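PDB 5I4Q: contact-dependent inhibitor I from Escherichia coli NC101, which probably serves as the immunity protein that binds and neutralises its cognate CdiA toxin, protecting the cell from contact-dependent growth inhibition. Local coordinates for residues S59-M64 with K74-L79; E29-S34 with F55-E60; D16-I21 with Y68-G73; P49-L54 with K96-G101. All coordinates share one frame; numbering follows the deposited sequence.

Contact 1 (S59-M64 with K74-L79); sequences SELATM and KRIQDL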
loop_
_atom_site.group_PDB
_atom_site.type_symbol
_atom_site.label_atom_id
_atom_site.label_comp_id
_atom_site.label_asym_id
_atom_site.label_seq_id
_atom_site.Cartn_x
_atom_site.Cartn_y
_atom_site.Cartn_z
ATOM N N SER B 59 1.893 17.723 10.854
ATOM C CA SER B 59 2.599 16.759 11.730
ATOM C C SER B 59 2.091 15.386 11.539
ATOM O O SER B 59 2.879 14.444 11.520
ATOM C CB SER B 59 2.529 17.134 13.195
ATOM O OG SER B 59 3.212 18.376 13.366
ATOM N N GLU B 60 0.797 15.262 11.316
ATOM C CA GLU B 60 0.244 13.973 11.086
ATOM C C GLU B 60 0.670 13.473 9.710
ATOM O O GLU B 60 0.878 12.271 9.524
ATOM C CB GLU B 60 -1.273 14.037 11.199
ATOM C CG GLU B 60 -1.746 14.332 12.604
ATOM C CD GLU B 60 -3.211 14.835 12.699
ATOM O OE1 GLU B 60 -3.919 14.932 11.684
ATOM O OE2 GLU B 60 -3.662 15.111 13.831
ATOM N N LEU B 61 0.713 14.390 8.715
ATOM C CA LEU B 61 1.112 13.996 7.376
ATOM C C LEU B 61 2.592 13.614 7.361
ATOM O O LEU B 61 2.994 12.706 6.669
ATOM C CB LEU B 61 0.819 15.076 6.372
ATOM C CG LEU B 61 -0.670 15.225 6.067
ATOM C CD1 LEU B 61 -0.933 16.560 5.454
ATOM C CD2 LEU B 61 -1.248 14.186 5.155
ATOM N N ALA B 62 3.396 14.280 8.170
ATOM C CA ALA B 62 4.796 13.900 8.322
ATOM C C ALA B 62 4.951 12.511 8.970
ATOM O O ALA B 62 5.820 11.738 8.569
ATOM C CB ALA B 62 5.494 14.971 9.135
ATOM N N THR B 63 4.088 12.183 9.939
ATOM C CA THR B 63 4.100 10.885 10.555
ATOM C C THR B 63 3.760 9.839 9.500
ATOM O O THR B 63 4.343 8.737 9.438
ATOM C CB THR B 63 3.140 10.835 11.763
ATOM O OG1 THR B 63 3.518 11.833 12.711
ATOM C CG2 THR B 63 3.198 9.518 12.469
HETATM N N MSE B 64 2.809 10.158 8.647
HETATM C CA MSE B 64 2.485 9.237 7.585
HETATM C C MSE B 64 3.684 8.946 6.702
HETATM O O MSE B 64 3.903 7.816 6.303
HETATM C CB MSE B 64 1.421 9.902 6.749
HETATM C CG MSE B 64 1.226 9.154 5.440
HETATM SE SE MSE B 64 0.003 10.225 4.300
HETATM C CE MSE B 64 1.338 11.572 3.696
ATOM N N LYS B 74 2.819 14.804 -4.990
ATOM C CA LYS B 74 3.755 15.944 -4.936
ATOM C C LYS B 74 3.243 17.140 -4.148
ATOM O O LYS B 74 3.984 17.747 -3.397
ATOM C CB LYS B 74 4.092 16.391 -6.365
ATOM C CG LYS B 74 5.114 17.522 -6.494
ATOM C CD LYS B 74 6.566 17.058 -6.345
ATOM C CE LYS B 74 7.537 18.242 -6.193
ATOM N NZ LYS B 74 7.671 19.096 -7.411
ATOM N N ARG B 75 1.982 17.471 -4.319
ATOM C CA ARG B 75 1.395 18.574 -3.605
ATOM C C ARG B 75 1.504 18.465 -2.093
ATOM O O ARG B 75 1.953 19.411 -1.411
ATOM C CB ARG B 75 -0.069 18.742 -4.006
ATOM C CG ARG B 75 -0.479 20.197 -4.081
ATOM C CD ARG B 75 -1.822 20.366 -4.765
ATOM N NE ARG B 75 -2.174 21.782 -4.727
ATOM C CZ ARG B 75 -3.198 22.311 -4.068
ATOM N NH1 ARG B 75 -4.049 21.550 -3.390
ATOM N NH2 ARG B 75 -3.384 23.622 -4.111
ATOM N N ILE B 76 1.044 17.328 -1.581
ATOM C CA ILE B 76 1.146 17.007 -0.162
ATOM C C ILE B 76 2.628 16.844 0.275
ATOM O O ILE B 76 2.969 17.267 1.339
ATOM C CB ILE B 76 0.386 15.713 0.139
ATOM C CG1 ILE B 76 -1.104 15.873 -0.186
ATOM C CG2 ILE B 76 0.595 15.256 1.576
ATOM C CD1 ILE B 76 -1.859 16.636 0.885
ATOM N N GLN B 77 3.493 16.258 -0.538
ATOM C CA GLN B 77 4.928 16.212 -0.231
ATOM C C GLN B 77 5.554 17.588 -0.067
ATOM O O GLN B 77 6.299 17.820 0.859
ATOM C CB GLN B 77 5.717 15.473 -1.279
ATOM C CG GLN B 77 6.195 14.100 -0.866
ATOM C CD GLN B 77 6.670 13.282 -2.070
ATOM O OE1 GLN B 77 5.863 12.850 -2.908
ATOM N NE2 GLN B 77 7.970 13.067 -2.161
ATOM N N ASP B 78 5.244 18.500 -0.969
ATOM C CA ASP B 78 5.697 19.872 -0.858
ATOM C C ASP B 78 5.151 20.535 0.369
ATOM O O ASP B 78 5.898 21.209 1.078
ATOM C CB ASP B 78 5.313 20.687 -2.085
ATOM C CG ASP B 78 6.098 20.277 -3.321
ATOM O OD1 ASP B 78 7.186 19.632 -3.209
ATOM O OD2 ASP B 78 5.616 20.589 -4.424
ATOM N N LEU B 79 3.885 20.310 0.656
ATOM C CA LEU B 79 3.317 20.824 1.871
ATOM C C LEU B 79 4.019 20.318 3.136
ATOM O O LEU B 79 4.284 21.109 4.062
ATOM C CB LEU B 79 1.838 20.482 1.982
ATOM C CG LEU B 79 1.320 21.043 3.317
ATOM C CD1 LEU B 79 0.073 21.880 3.093
ATOM C CD2 LEU B 79 1.148 19.990 4.411
#

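Contact 2 (E29-S34 with F55-E60); sequences EECIES and FRMQSE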
loop_
_atom_site.group_PDB
_atom_site.type_symbol
_atom_site.label_atom_id
_atom_site.label_comp_id
_atom_site.label_asym_id
_atom_site.label_seq_id
_atom_site.Cartn_x
_atom_site.Cartn_y
_atom_site.Cartn_z
ATOM N N GLU B 29 -6.219 17.692 2.270
ATOM C CA GLU B 29 -5.925 18.704 1.270
ATOM C C GLU B 29 -6.963 19.818 1.288
ATOM O O GLU B 29 -6.618 20.985 1.294
ATOM C CB GLU B 29 -5.808 18.080 -0.132
ATOM C CG GLU B 29 -4.646 18.618 -0.954
ATOM C CD GLU B 29 -4.576 18.070 -2.373
ATOM O OE1 GLU B 29 -5.184 18.710 -3.264
ATOM O OE2 GLU B 29 -3.894 17.040 -2.594
ATOM N N GLU B 30 -8.224 19.453 1.341
ATOM C CA GLU B 30 -9.302 20.422 1.356
ATOM C C GLU B 30 -9.272 21.252 2.634
ATOM O O GLU B 30 -9.343 22.466 2.580
ATOM C CB GLU B 30 -10.660 19.707 1.204
ATOM C CG GLU B 30 -10.954 19.222 -0.229
ATOM C CD GLU B 30 -12.102 18.184 -0.357
ATOM O OE1 GLU B 30 -12.935 18.047 0.574
ATOM O OE2 GLU B 30 -12.165 17.482 -1.406
ATOM N N CYS B 31 -9.163 20.583 3.778
ATOM C CA CYS B 31 -9.136 21.239 5.090
ATOM C C CYS B 31 -7.949 22.258 5.213
ATOM O O CYS B 31 -8.078 23.372 5.723
ATOM C CB CYS B 31 -9.062 20.167 6.173
ATOM S SG CYS B 31 -9.846 20.620 7.725
ATOM N N ILE B 32 -6.807 21.877 4.680
ATOM C CA ILE B 32 -5.658 22.739 4.646
ATOM C C ILE B 32 -5.862 23.939 3.714
ATOM O O ILE B 32 -5.467 25.023 4.090
ATOM C CB ILE B 32 -4.418 21.973 4.213
ATOM C CG1 ILE B 32 -4.008 20.998 5.314
ATOM C CG2 ILE B 32 -3.325 22.942 3.840
ATOM C CD1 ILE B 32 -3.004 19.954 4.842
ATOM N N GLU B 33 -6.478 23.745 2.534
ATOM C CA GLU B 33 -6.766 24.855 1.598
ATOM C C GLU B 33 -7.604 25.937 2.286
ATOM O O GLU B 33 -7.389 27.116 2.077
ATOM C CB GLU B 33 -7.538 24.380 0.365
ATOM C CG GLU B 33 -6.750 23.579 -0.661
ATOM C CD GLU B 33 -7.622 23.087 -1.830
ATOM O OE1 GLU B 33 -8.840 22.820 -1.634
ATOM O OE2 GLU B 33 -7.079 22.964 -2.949
ATOM N N SER B 34 -8.554 25.489 3.089
ATOM C CA SER B 34 -9.477 26.335 3.842
ATOM C C SER B 34 -8.809 27.054 5.013
ATOM O O SER B 34 -9.107 28.211 5.237
ATOM C CB SER B 34 -10.681 25.486 4.307
ATOM O OG SER B 34 -11.398 26.058 5.379
ATOM N N PHE B 55 -0.484 23.254 11.478
ATOM C CA PHE B 55 0.729 22.471 11.763
ATOM C C PHE B 55 0.488 21.111 12.370
ATOM O O PHE B 55 1.337 20.185 12.227
ATOM C CB PHE B 55 1.698 23.263 12.642
ATOM C CG PHE B 55 2.280 24.466 11.959
ATOM C CD1 PHE B 55 3.152 24.302 10.909
ATOM C CD2 PHE B 55 2.003 25.742 12.400
ATOM C CE1 PHE B 55 3.739 25.388 10.287
ATOM C CE2 PHE B 55 2.547 26.851 11.752
ATOM C CZ PHE B 55 3.435 26.669 10.705
ATOM N N ARG B 56 -0.631 20.972 13.079
ATOM C CA ARG B 56 -1.020 19.687 13.658
ATOM C C ARG B 56 -1.281 18.714 12.502
ATOM O O ARG B 56 -0.871 17.558 12.555
ATOM C CB ARG B 56 -2.245 19.794 14.528
ATOM C CG ARG B 56 -2.575 18.523 15.310
ATOM C CD ARG B 56 -4.001 18.494 15.856
ATOM N NE ARG B 56 -4.963 18.092 14.839
ATOM C CZ ARG B 56 -5.904 18.853 14.277
ATOM N NH1 ARG B 56 -6.679 18.305 13.344
ATOM N NH2 ARG B 56 -6.085 20.133 14.614
HETATM N N MSE B 57 -1.905 19.217 11.450
HETATM C CA MSE B 57 -2.169 18.410 10.272
HETATM C C MSE B 57 -0.909 18.043 9.540
HETATM O O MSE B 57 -0.797 16.950 9.088
HETATM C CB MSE B 57 -3.147 19.114 9.314
HETATM C CG MSE B 57 -4.490 19.166 10.026
HETATM SE SE MSE B 57 -5.946 19.750 8.799
HETATM C CE MSE B 57 -7.320 20.110 10.209
ATOM N N GLN B 58 -0.023 19.001 9.356
ATOM C CA GLN B 58 1.238 18.752 8.740
ATOM C C GLN B 58 1.963 17.664 9.530
ATOM O O GLN B 58 2.559 16.798 8.946
ATOM C CB GLN B 58 2.067 20.040 8.636
ATOM C CG GLN B 58 3.486 19.910 8.040
ATOM C CD GLN B 58 4.507 19.232 8.926
ATOM O OE1 GLN B 58 4.354 19.154 10.142
ATOM N NE2 GLN B 58 5.564 18.714 8.321
ATOM N N SER B 59 1.893 17.723 10.854
ATOM C CA SER B 59 2.599 16.759 11.730
ATOM C C SER B 59 2.091 15.386 11.539
ATOM O O SER B 59 2.879 14.444 11.520
ATOM C CB SER B 59 2.529 17.134 13.195
ATOM O OG SER B 59 3.212 18.376 13.366
ATOM N N GLU B 60 0.797 15.262 11.316
ATOM C CA GLU B 60 0.244 13.973 11.086
ATOM C C GLU B 60 0.670 13.473 9.710
ATOM O O GLU B 60 0.878 12.271 9.524
ATOM C CB GLU B 60 -1.273 14.037 11.199
ATOM C CG GLU B 60 -1.746 14.332 12.604
ATOM C CD GLU B 60 -3.211 14.835 12.699
ATOM O OE1 GLU B 60 -3.919 14.932 11.684
ATOM O OE2 GLU B 60 -3.662 15.111 13.831
#

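Contact 3 (D16-I21 with Y68-G73); sequences DVVLSI and YEYKPG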
loop_
_atom_site.group_PDB
_atom_site.type_symbol
_atom_site.label_atom_id
_atom_site.label_comp_id
_atom_site.label_asym_id
_atom_site.label_seq_id
_atom_site.Cartn_x
_atom_site.Cartn_y
_atom_site.Cartn_z
ATOM N N ASP B 16 -7.563 -1.971 -1.183
ATOM C CA ASP B 16 -8.544 -1.350 -0.323
ATOM C C ASP B 16 -7.965 -0.286 0.598
ATOM O O ASP B 16 -8.561 0.757 0.777
ATOM C CB ASP B 16 -9.271 -2.395 0.491
ATOM C CG ASP B 16 -10.126 -3.334 -0.375
ATOM O OD1 ASP B 16 -10.389 -3.013 -1.546
ATOM O OD2 ASP B 16 -10.548 -4.411 0.110
ATOM N N VAL B 17 -6.813 -0.527 1.171
ATOM C CA VAL B 17 -6.261 0.441 2.070
ATOM C C VAL B 17 -5.752 1.676 1.352
ATOM O O VAL B 17 -5.966 2.798 1.836
ATOM C CB VAL B 17 -5.235 -0.146 3.070
ATOM C CG1 VAL B 17 -3.857 -0.304 2.488
ATOM C CG2 VAL B 17 -5.146 0.765 4.251
ATOM N N VAL B 18 -5.162 1.493 0.187
ATOM C CA VAL B 18 -4.660 2.619 -0.591
ATOM C C VAL B 18 -5.825 3.501 -1.033
ATOM O O VAL B 18 -5.783 4.706 -0.950
ATOM C CB VAL B 18 -3.823 2.099 -1.763
ATOM C CG1 VAL B 18 -3.584 3.137 -2.832
ATOM C CG2 VAL B 18 -2.488 1.606 -1.236
ATOM N N LEU B 19 -6.892 2.879 -1.497
ATOM C CA LEU B 19 -8.099 3.613 -1.865
ATOM C C LEU B 19 -8.539 4.527 -0.740
ATOM O O LEU B 19 -8.895 5.693 -0.971
ATOM C CB LEU B 19 -9.195 2.617 -2.142
ATOM C CG LEU B 19 -10.506 3.075 -2.676
ATOM C CD1 LEU B 19 -10.299 3.737 -4.026
ATOM C CD2 LEU B 19 -11.406 1.867 -2.836
ATOM N N SER B 20 -8.559 3.973 0.469
ATOM C CA SER B 20 -8.971 4.697 1.670
ATOM C C SER B 20 -8.008 5.829 2.101
ATOM O O SER B 20 -8.409 6.945 2.464
ATOM C CB SER B 20 -9.109 3.696 2.785
ATOM O OG SER B 20 -9.298 4.381 3.973
ATOM N N ILE B 21 -6.726 5.556 2.024
ATOM C CA ILE B 21 -5.716 6.550 2.347
ATOM C C ILE B 21 -5.822 7.730 1.400
ATOM O O ILE B 21 -5.740 8.858 1.841
ATOM C CB ILE B 21 -4.308 5.926 2.307
ATOM C CG1 ILE B 21 -4.131 5.032 3.513
ATOM C CG2 ILE B 21 -3.206 6.975 2.235
ATOM C CD1 ILE B 21 -2.973 4.058 3.328
ATOM N N TYR B 68 5.175 5.530 8.643
ATOM C CA TYR B 68 4.482 4.459 7.962
ATOM C C TYR B 68 4.927 4.341 6.519
ATOM O O TYR B 68 4.526 3.449 5.861
ATOM C CB TYR B 68 2.966 4.682 8.037
ATOM C CG TYR B 68 2.509 4.669 9.435
ATOM C CD1 TYR B 68 2.407 3.484 10.117
ATOM C CD2 TYR B 68 2.217 5.845 10.094
ATOM C CE1 TYR B 68 2.087 3.464 11.442
ATOM C CE2 TYR B 68 1.842 5.825 11.401
ATOM C CZ TYR B 68 1.802 4.636 12.063
ATOM O OH TYR B 68 1.422 4.604 13.360
ATOM N N GLU B 69 5.671 5.304 6.040
ATOM C CA GLU B 69 6.248 5.281 4.694
ATOM C C GLU B 69 5.234 5.276 3.574
ATOM O O GLU B 69 5.415 4.611 2.572
ATOM C CB GLU B 69 7.303 4.167 4.574
ATOM C CG GLU B 69 8.510 4.539 5.459
ATOM C CD GLU B 69 9.637 3.523 5.366
ATOM O OE1 GLU B 69 9.466 2.417 5.882
ATOM O OE2 GLU B 69 10.683 3.836 4.745
ATOM N N TYR B 70 4.137 5.997 3.771
ATOM C CA TYR B 70 3.216 6.224 2.678
ATOM C C TYR B 70 3.664 7.492 1.990
ATOM O O TYR B 70 3.691 8.561 2.584
ATOM C CB TYR B 70 1.754 6.271 3.109
ATOM C CG TYR B 70 0.841 6.383 1.876
ATOM C CD1 TYR B 70 0.602 7.616 1.261
ATOM C CD2 TYR B 70 0.285 5.248 1.303
ATOM C CE1 TYR B 70 -0.189 7.695 0.130
ATOM C CE2 TYR B 70 -0.501 5.328 0.158
ATOM C CZ TYR B 70 -0.732 6.551 -0.415
ATOM O OH TYR B 70 -1.454 6.611 -1.524
ATOM N N LYS B 71 4.006 7.376 0.717
ATOM C CA LYS B 71 4.495 8.512 -0.071
ATOM C C LYS B 71 3.290 9.130 -0.810
ATOM O O LYS B 71 2.676 8.478 -1.618
ATOM C CB LYS B 71 5.586 8.023 -1.037
ATOM C CG LYS B 71 6.263 9.142 -1.828
ATOM C CD LYS B 71 7.255 8.608 -2.876
ATOM C CE LYS B 71 7.968 9.723 -3.673
ATOM N NZ LYS B 71 7.138 10.373 -4.743
ATOM N N PRO B 72 2.892 10.373 -0.474
ATOM C CA PRO B 72 1.710 10.972 -1.081
ATOM C C PRO B 72 2.018 11.691 -2.415
ATOM O O PRO B 72 3.154 11.700 -2.840
ATOM C CB PRO B 72 1.285 11.986 0.000
ATOM C CG PRO B 72 2.586 12.494 0.501
ATOM C CD PRO B 72 3.456 11.251 0.543
ATOM N N GLY B 73 1.010 12.312 -3.036
ATOM C CA GLY B 73 1.214 13.146 -4.224
ATOM C C GLY B 73 2.113 14.346 -3.960
ATOM O O GLY B 73 2.152 14.848 -2.866
#

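Contact 4 (P49-L54 with K96-G101); sequences PLFDDL and KKFSDG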
loop_
_atom_site.group_PDB
_atom_site.type_symbol
_atom_site.label_atom_id
_atom_site.label_comp_id
_atom_site.label_asym_id
_atom_site.label_seq_id
_atom_site.Cartn_x
_atom_site.Cartn_y
_atom_site.Cartn_z
ATOM N N PRO B 49 -4.522 30.123 16.555
ATOM C CA PRO B 49 -5.152 28.807 16.712
ATOM C C PRO B 49 -5.369 28.126 15.363
ATOM O O PRO B 49 -5.476 26.909 15.298
ATOM C CB PRO B 49 -6.498 29.124 17.409
ATOM C CG PRO B 49 -6.712 30.594 17.183
ATOM C CD PRO B 49 -5.334 31.179 17.167
ATOM N N LEU B 50 -5.401 28.911 14.299
ATOM C CA LEU B 50 -5.554 28.379 12.978
ATOM C C LEU B 50 -4.260 27.754 12.515
ATOM O O LEU B 50 -4.279 26.739 11.864
ATOM C CB LEU B 50 -6.009 29.452 11.978
ATOM C CG LEU B 50 -7.387 30.092 12.235
ATOM C CD1 LEU B 50 -7.554 31.299 11.324
ATOM C CD2 LEU B 50 -8.509 29.074 12.013
ATOM N N PHE B 51 -3.145 28.361 12.876
ATOM C CA PHE B 51 -1.833 27.824 12.580
ATOM C C PHE B 51 -1.635 26.558 13.389
ATOM O O PHE B 51 -1.090 25.614 12.879
ATOM C CB PHE B 51 -0.728 28.812 12.950
ATOM C CG PHE B 51 -0.333 29.741 11.854
ATOM C CD1 PHE B 51 0.224 29.263 10.701
ATOM C CD2 PHE B 51 -0.446 31.083 12.007
ATOM C CE1 PHE B 51 0.627 30.113 9.686
ATOM C CE2 PHE B 51 -0.038 31.958 11.008
ATOM C CZ PHE B 51 0.516 31.464 9.839
ATOM N N ASP B 52 -2.117 26.525 14.628
ATOM C CA ASP B 52 -1.974 25.326 15.464
ATOM C C ASP B 52 -2.621 24.113 14.794
ATOM O O ASP B 52 -2.032 23.031 14.771
ATOM C CB ASP B 52 -2.624 25.520 16.842
ATOM C CG ASP B 52 -1.914 26.596 17.736
ATOM O OD1 ASP B 52 -0.749 27.046 17.459
ATOM O OD2 ASP B 52 -2.546 26.974 18.753
ATOM N N ASP B 53 -3.823 24.313 14.239
ATOM C CA ASP B 53 -4.523 23.271 13.438
ATOM C C ASP B 53 -3.751 22.911 12.166
ATOM O O ASP B 53 -3.563 21.756 11.867
ATOM C CB ASP B 53 -5.938 23.700 13.027
ATOM C CG ASP B 53 -6.873 23.899 14.212
ATOM O OD1 ASP B 53 -6.612 23.354 15.325
ATOM O OD2 ASP B 53 -7.887 24.615 14.037
ATOM N N LEU B 54 -3.283 23.918 11.444
ATOM C CA LEU B 54 -2.531 23.692 10.230
ATOM C C LEU B 54 -1.283 22.879 10.490
ATOM O O LEU B 54 -1.025 21.925 9.793
ATOM C CB LEU B 54 -2.144 25.033 9.634
ATOM C CG LEU B 54 -1.306 24.972 8.370
ATOM C CD1 LEU B 54 -2.071 24.218 7.293
ATOM C CD2 LEU B 54 -1.003 26.354 7.851
ATOM N N LYS B 96 2.156 36.374 6.243
ATOM C CA LYS B 96 2.342 37.389 5.241
ATOM C C LYS B 96 2.039 36.861 3.875
ATOM O O LYS B 96 1.296 37.478 3.138
ATOM C CB LYS B 96 3.763 37.963 5.295
ATOM C CG LYS B 96 4.127 38.835 4.095
ATOM C CD LYS B 96 4.879 40.095 4.518
ATOM C CE LYS B 96 5.354 40.935 3.328
ATOM N NZ LYS B 96 4.219 41.418 2.480
ATOM N N LYS B 97 2.608 35.714 3.529
ATOM C CA LYS B 97 2.420 35.167 2.183
ATOM C C LYS B 97 0.961 34.824 1.923
ATOM O O LYS B 97 0.462 35.099 0.852
ATOM C CB LYS B 97 3.311 33.949 1.948
ATOM C CG LYS B 97 4.739 34.305 1.572
ATOM C CD LYS B 97 5.449 33.098 0.983
ATOM C CE LYS B 97 5.738 33.226 -0.511
ATOM N NZ LYS B 97 6.970 34.026 -0.776
ATOM N N PHE B 98 0.286 34.228 2.903
ATOM C CA PHE B 98 -1.111 33.799 2.739
ATOM C C PHE B 98 -2.046 35.040 2.653
ATOM O O PHE B 98 -2.972 35.057 1.877
ATOM C CB PHE B 98 -1.576 32.931 3.911
ATOM C CG PHE B 98 -0.870 31.606 4.070
ATOM C CD1 PHE B 98 -0.195 30.990 3.023
ATOM C CD2 PHE B 98 -0.929 30.943 5.281
ATOM C CE1 PHE B 98 0.399 29.759 3.181
ATOM C CE2 PHE B 98 -0.306 29.728 5.441
ATOM C CZ PHE B 98 0.371 29.147 4.396
ATOM N N SER B 99 -1.775 36.077 3.455
ATOM C CA SER B 99 -2.465 37.378 3.350
ATOM C C SER B 99 -2.323 38.027 1.970
ATOM O O SER B 99 -3.254 38.628 1.484
ATOM C CB SER B 99 -1.935 38.344 4.418
ATOM O OG SER B 99 -2.212 37.859 5.722
ATOM N N ASP B 100 -1.161 37.906 1.339
ATOM C CA ASP B 100 -0.956 38.440 -0.024
ATOM C C ASP B 100 -1.573 37.589 -1.123
ATOM O O ASP B 100 -1.376 37.882 -2.287
ATOM C CB ASP B 100 0.543 38.605 -0.326
ATOM C CG ASP B 100 1.189 39.752 0.456
ATOM O OD1 ASP B 100 0.457 40.605 1.022
ATOM O OD2 ASP B 100 2.442 39.817 0.502
ATOM N N GLY B 101 -2.267 36.511 -0.758
ATOM C CA GLY B 101 -2.983 35.675 -1.713
ATOM C C GLY B 101 -2.399 34.303 -2.044
ATOM O O GLY B 101 -2.868 33.651 -2.965
#

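Contact 1 (S59-M64 with K74-L79)
Leu61 and Met64 pack against Ile76 and Leu79 where helix 44-66 meets helix 74-82. The axes of the two short segments approach to 10.5 Å and cross at -114°. Ser59, at the start of the first segment, does not touch the other helix. Its carbonyl oxygen takes two bonds from Thr63, one from N and one from OG1, which arrive from opposite faces of the carbonyl plane. The Thr63 OG1 bond to Ser59 O is 2.9 Å long and ties the threonine hydroxyl to its own helix. The hydroxyl of Ser59 is bonded to Lys31 of the CdiA chain. Leu61 comes next and, with Ile76, has the largest share of the contact. Its CB points at the other helix, and its two methyls divide the work. CD2 lies 4.2 Å from Ile76 CG2, while CD1 lies 4.1 Å from Leu79 CD2. The leucine side chain crosses both partners at about a right angle. Met64, a selenomethionine, follows one turn later. Its terminal CE reaches Ile76 CG2 at 4.3 Å, so that one isoleucine methyl serves both Leu61 and Met64. No hydrogen bond joins the segments. Leu25 of helix 4-40 also packs on Leu61 and Met64. The arrangement is a steeply crossed helix pair in the buried hydrophobic core of a small all-helical protein.

Contact 2 (E29-S34 with F55-E60)
The helix of 29-34 and the helix of 55-60 run in roughly opposite directions, and Ile32 lies across from Met57 with CA atoms 7.9 Å apart. Both segments are helical throughout and lie within longer helices. No hydrogen bond passes between them. The contact is carried by Met57, a selenomethionine, whose CB points at the facing helix. Its CG is anti to the carbonyl carbon (chi1 -67°), and beyond CG the chain is extended. This stretched form carries SE and CE across to the first helix. There CE meets Cys31 SG at 3.6 Å, and SE lies 4.1 Å from Cys31 CB. On the other partner, Ile32 CG1 lies 4.2 Å from Met57 SE. The side chains of Ile32 and Met57 run antiparallel, alongside one another rather than end on. Cys31 sits on the solvent side of the contact, whereas Ile32 is buried and also packs on Leu79 and Leu54. Two side-chain bonds lie within the second helix. Ser59 OG bonds to Phe55 O at 2.8 Å, from the opposite face of the carbonyl plane to Ser59 N. Arg56 NE makes a salt bridge with Glu60 OE2 at 3.4 Å; as a hydrogen bond it is weak. Helices 4-40 and 44-66 follow each other through a short connection. Their packing here is that of an antiparallel helical hairpin.

Contact 3 (D16-I21 with Y68-G73)
This is a buried CH-pi contact between Ile21, on helix 4-40, and Tyr70, in the loop that leads from helix 44-66 to helix 74-82. Ile21 CG2 sits over the centre of the Tyr70 ring, 3.6 Å from the centroid and only 10° off the ring normal. Its distances to the six ring carbons therefore differ little. Ile21 CD1 adds a touch at 4.0 Å to Tyr70 CD2. Val18, one turn earlier, meets the ring at its edge, with CG2 near the ring plane and 4.4 Å from Tyr70 CE2. Tyr70 CB points at the helix. With CG anti to the backbone N (chi1 -175°), the ring extends across to it. Within the loop, Glu69 leaves the preceding helix with positive phi and Gly73 sits at the N-cap position of helix 74-82; Tyr70 is backbone-bonded to Met64. Leu25 and Lys22 of helix 4-40 also touch Tyr70. Tyr14 of the second subunit, another copy of this protein, meets the Tyr70 ring edge-to-face and packs on Val18 and Ile21. The site is thus an aromatic and aliphatic cluster at a subunit interface, built on a CH-pi contact between helix and loop.

Contact 4 (P49-L54 with K96-G101)
Leu54 N bonds to Leu50 O at 3.0 Å, and the helical turn it belongs to presents Leu54 and Phe51 to Phe98. The contact is helix-to-helix packing in an all-helical fold, between helix 44-66 and the last turn of helix 88-99. The backbones stay well apart: the nearest CA atoms, those of Phe51 and Phe98, are 11.5 Å from each other. Large side chains bridge this distance. Phe98 has its CB directed at helix 44-66, and its ring reaches toward two residues spaced three apart there. From Phe51 the CB does not aim at the partner, but chi1 of -90° swings the ring toward it. No hydrogen bond joins the segments, and the buried surface is small. Ile39 of helix 4-40 packs on Phe51 and Val36 on Phe98, so a third helix contributes to the same apolar cluster. Trp94 and His95 also touch the Phe51 ring. Beyond Phe98 the helix ends in a Schellman motif. Gly101 takes positive phi (107°), and its N bonds to Phe98 O at 3.1 Å. Near the same helix end, Lys96 NZ forms a salt bridge with Asp100 OD2 at 3.1 Å; the oxygen accepts through its syn lone pair. Across the interface, one ring atom of Phe98 takes both touches: its CE2 lies 4.4 Å from Phe51 CE1 and 4.2 Å from Leu54 CD2.

Helix 44-66 takes part in contacts 1, 2 and 4, while helix 4-40 supplies one segment each to contacts 2 and 3. Contacts 1 and 2 lie near the middle of the chain, with centres about 9 Å apart. They share Ser59 and Glu60, and a salt bridge from Arg75 to Glu29 also joins them. Contacts 3 and 4 are about 27 Å apart between centres, on opposite sides of the chain's centre. Along the chain, contact 3 crosses contacts 1 and 4, and contact 2 crosses contact 4. Contact 1 packs helix 74-82, and contact 4 helix 88-99, on helix 44-66 of the hairpin. Contacts 1, 2 and 3 also touch the second subunit.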